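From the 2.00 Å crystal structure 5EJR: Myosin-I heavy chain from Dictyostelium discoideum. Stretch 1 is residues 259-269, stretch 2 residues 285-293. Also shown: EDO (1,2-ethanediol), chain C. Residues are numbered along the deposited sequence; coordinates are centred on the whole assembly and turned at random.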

# COMPACT_ATOMS: atom_id res chain seq x y z
N ASN A 259 1.33 -12.26 -2.44
CA ASN A 259 0.85 -12.78 -3.72
C ASN A 259 1.30 -14.25 -3.81
O ASN A 259 2.49 -14.52 -3.91
CB ASN A 259 1.39 -11.95 -4.91
CG ASN A 259 0.78 -12.29 -6.25
OD1 ASN A 259 0.56 -13.47 -6.59
ND2 ASN A 259 0.51 -11.27 -7.07
N GLU A 260 0.35 -15.18 -3.73
CA GLU A 260 0.67 -16.61 -3.73
C GLU A 260 1.07 -17.20 -5.09
O GLU A 260 1.92 -18.10 -5.12
CB GLU A 260 -0.49 -17.41 -3.12
CG GLU A 260 -0.55 -17.31 -1.60
CD GLU A 260 -1.72 -18.01 -0.93
OE1 GLU A 260 -2.26 -18.98 -1.50
OE2 GLU A 260 -2.08 -17.59 0.20
N THR A 261 0.46 -16.73 -6.20
CA THR A 261 0.78 -17.26 -7.54
C THR A 261 2.19 -16.86 -7.95
O THR A 261 2.93 -17.67 -8.51
CB THR A 261 -0.30 -16.92 -8.58
OG1 THR A 261 -0.26 -15.53 -8.86
CG2 THR A 261 -1.69 -17.34 -8.14
N ALA A 262 2.58 -15.62 -7.63
CA ALA A 262 3.92 -15.10 -7.86
C ALA A 262 4.44 -14.89 -6.46
O ALA A 262 4.09 -13.87 -5.86
CB ALA A 262 3.85 -13.78 -8.62
N GLY A 263 5.14 -15.89 -5.91
CA GLY A 263 5.69 -15.97 -4.55
C GLY A 263 6.30 -14.71 -3.97
O GLY A 263 7.52 -14.60 -3.82
N ILE A 264 5.43 -13.76 -3.60
CA ILE A 264 5.81 -12.46 -3.05
C ILE A 264 5.13 -12.29 -1.71
O ILE A 264 3.95 -12.62 -1.56
CB ILE A 264 5.45 -11.29 -4.02
CG1 ILE A 264 6.19 -11.40 -5.37
CG2 ILE A 264 5.69 -9.88 -3.38
CD1 ILE A 264 5.46 -10.79 -6.51
N SER A 265 5.91 -11.82 -0.75
CA SER A 265 5.52 -11.38 0.58
C SER A 265 6.46 -10.23 0.83
O SER A 265 7.67 -10.42 1.00
CB SER A 265 5.69 -12.48 1.62
OG SER A 265 5.37 -11.91 2.88
N LYS A 266 5.92 -9.02 0.71
CA LYS A 266 6.71 -7.81 0.84
C LYS A 266 6.17 -6.97 2.00
O LYS A 266 4.97 -6.80 2.11
CB LYS A 266 6.64 -7.06 -0.50
CG LYS A 266 7.69 -5.95 -0.68
CD LYS A 266 7.58 -5.28 -2.05
CE LYS A 266 8.71 -4.30 -2.28
NZ LYS A 266 8.85 -3.94 -3.71
N VAL A 267 7.07 -6.44 2.84
CA VAL A 267 6.72 -5.60 3.99
C VAL A 267 6.02 -4.32 3.46
O VAL A 267 6.48 -3.75 2.48
CB VAL A 267 8.01 -5.24 4.78
CG1 VAL A 267 7.76 -4.10 5.77
CG2 VAL A 267 8.58 -6.46 5.50
N VAL A 268 4.91 -3.91 4.05
CA VAL A 268 4.25 -2.69 3.60
C VAL A 268 4.62 -1.63 4.62
O VAL A 268 4.41 -1.84 5.80
CB VAL A 268 2.71 -2.84 3.45
CG1 VAL A 268 2.09 -1.55 2.90
CG2 VAL A 268 2.36 -4.01 2.54
N SER A 269 5.15 -0.50 4.19
CA SER A 269 5.54 0.55 5.12
C SER A 269 4.36 1.02 5.91
O SER A 269 3.32 1.28 5.33
CB SER A 269 6.15 1.74 4.38
OG SER A 269 6.51 2.74 5.33
N GLU A 285 2.54 -5.69 -12.80
CA GLU A 285 2.50 -6.61 -13.93
C GLU A 285 2.61 -8.07 -13.46
O GLU A 285 2.55 -9.00 -14.28
CB GLU A 285 3.58 -6.25 -14.97
CG GLU A 285 3.21 -6.59 -16.40
CD GLU A 285 2.05 -5.81 -16.99
OE1 GLU A 285 0.92 -6.34 -17.00
OE2 GLU A 285 2.28 -4.67 -17.45
N GLU A 286 2.74 -8.28 -12.12
CA GLU A 286 2.83 -9.61 -11.52
C GLU A 286 1.53 -10.38 -11.71
O GLU A 286 0.45 -9.79 -11.64
CB GLU A 286 3.19 -9.56 -10.02
CG GLU A 286 4.63 -9.13 -9.72
CD GLU A 286 5.75 -10.09 -10.08
OE1 GLU A 286 5.48 -11.29 -10.33
OE2 GLU A 286 6.92 -9.64 -10.08
N LYS A 287 1.65 -11.68 -11.96
CA LYS A 287 0.53 -12.60 -12.12
C LYS A 287 -0.12 -12.85 -10.75
O LYS A 287 0.57 -12.90 -9.74
CB LYS A 287 1.03 -13.94 -12.69
CG LYS A 287 1.46 -13.91 -14.17
CD LYS A 287 0.30 -14.11 -15.18
CE LYS A 287 -0.46 -15.43 -15.07
NZ LYS A 287 0.40 -16.61 -15.36
N GLY A 288 -1.44 -13.01 -10.76
CA GLY A 288 -2.21 -13.32 -9.56
C GLY A 288 -2.65 -12.15 -8.71
O GLY A 288 -2.40 -10.99 -9.05
N GLU A 289 -3.33 -12.47 -7.59
CA GLU A 289 -3.91 -11.50 -6.66
C GLU A 289 -3.09 -11.26 -5.38
O GLU A 289 -2.63 -12.22 -4.75
CB GLU A 289 -5.34 -11.94 -6.30
CG GLU A 289 -6.28 -10.78 -6.01
CD GLU A 289 -7.45 -11.08 -5.09
OE1 GLU A 289 -7.21 -11.54 -3.94
OE2 GLU A 289 -8.60 -10.79 -5.48
N PHE A 290 -2.96 -9.99 -4.97
CA PHE A 290 -2.30 -9.61 -3.71
C PHE A 290 -3.34 -9.48 -2.62
O PHE A 290 -4.48 -9.06 -2.86
CB PHE A 290 -1.56 -8.26 -3.82
CG PHE A 290 -0.18 -8.28 -4.43
CD1 PHE A 290 0.94 -8.50 -3.64
CD2 PHE A 290 -0.00 -8.02 -5.79
CE1 PHE A 290 2.22 -8.51 -4.20
CE2 PHE A 290 1.28 -8.03 -6.35
CZ PHE A 290 2.38 -8.28 -5.56
N TYR A 291 -2.93 -9.76 -1.38
CA TYR A 291 -3.74 -9.55 -0.20
C TYR A 291 -2.86 -9.10 0.95
O TYR A 291 -1.66 -9.36 0.95
CB TYR A 291 -4.61 -10.78 0.16
CG TYR A 291 -3.84 -12.00 0.61
CD1 TYR A 291 -3.53 -12.19 1.96
CD2 TYR A 291 -3.48 -13.00 -0.29
CE1 TYR A 291 -2.85 -13.33 2.39
CE2 TYR A 291 -2.81 -14.15 0.13
CZ TYR A 291 -2.51 -14.31 1.47
OH TYR A 291 -1.85 -15.44 1.90
N PHE A 292 -3.45 -8.38 1.91
CA PHE A 292 -2.78 -7.91 3.12
C PHE A 292 -2.85 -8.97 4.20
O PHE A 292 -3.92 -9.54 4.44
CB PHE A 292 -3.45 -6.64 3.64
CG PHE A 292 -3.30 -5.41 2.79
CD1 PHE A 292 -2.05 -4.83 2.59
CD2 PHE A 292 -4.41 -4.78 2.25
CE1 PHE A 292 -1.91 -3.67 1.84
CE2 PHE A 292 -4.27 -3.63 1.48
CZ PHE A 292 -3.02 -3.07 1.29
N GLN A 293 -1.72 -9.22 4.87
CA GLN A 293 -1.64 -10.18 5.96
C GLN A 293 -0.92 -9.56 7.18
O GLN A 293 0.16 -8.98 7.03
CB GLN A 293 -0.98 -11.47 5.48
CG GLN A 293 -0.59 -12.48 6.57
CD GLN A 293 0.35 -13.54 6.03
OE1 GLN A 293 1.53 -13.30 5.81
NE2 GLN A 293 -0.12 -14.77 5.88
C1 EDO C . -6.46 -7.24 0.81
O1 EDO C . -6.56 -8.38 1.68
C2 EDO C . -7.81 -6.87 0.16
O2 EDO C . -7.92 -5.44 0.12
O HOH W 1 4.00 -13.84 4.17

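The shortest polar link joins two side chains. Tyr291 OH donates a hydrogen bond to Glu260 OE2 at 2.8 Å. The CA-to-CB bonds of both residues point sideways, but both side chains are long enough for their ends to meet. The carboxylate oxygen lies at the edge of the tyrosine ring, near its plane.

The second hydrogen bond runs from Asn259 ND2 to Lys287 O, 3.1 Å, with a somewhat bent angle of 136°. The amide of Asn259 works in two directions. Its OD1 accepts a nearly straight bond from Ala262 N at 3.1 Å, which ties down the turn of its own stretch, while ND2 reaches across. Asn259 and Ile264 close this turn with paired backbone bonds: Asn259 N to Ile264 O is 2.8 Å, and Ile264 N to Asn259 O is 3.1 Å.

Thr261 OG1 sits 2.9 Å from Lys287 O and 3.0 Å from Gly288 CA. Glycine suits this place. A CB on Gly288 would run into Thr261 OG1 and Asn259 OD1, and its positive phi of 86° also favours glycine.

Packing centres on Phe290. Asn259 CB lies over the ring face, 3.7 Å from the centroid, in a CH-pi contact. Ile264 CG2 meets the ring edge, 3.8 Å from Phe290 CE1. Ile264 CD1 also touches Glu286 CD at 3.6 Å, and Ala262 CB lies 3.4 Å from Glu286 OE1. Farther along, Val268 CG2 approaches Phe292 CE1 at 4.3 Å, a looser apolar contact.

A water bridges Ser265 OG (2.7 Å) and Gln293 OE1 (3.0 Å), whose side chains do not touch. In all, 538 Å² is buried, counting both sides. Asn259 has the largest covered area, 94 Å². The contact also buries Glu260 N, which has no polar partner in the model.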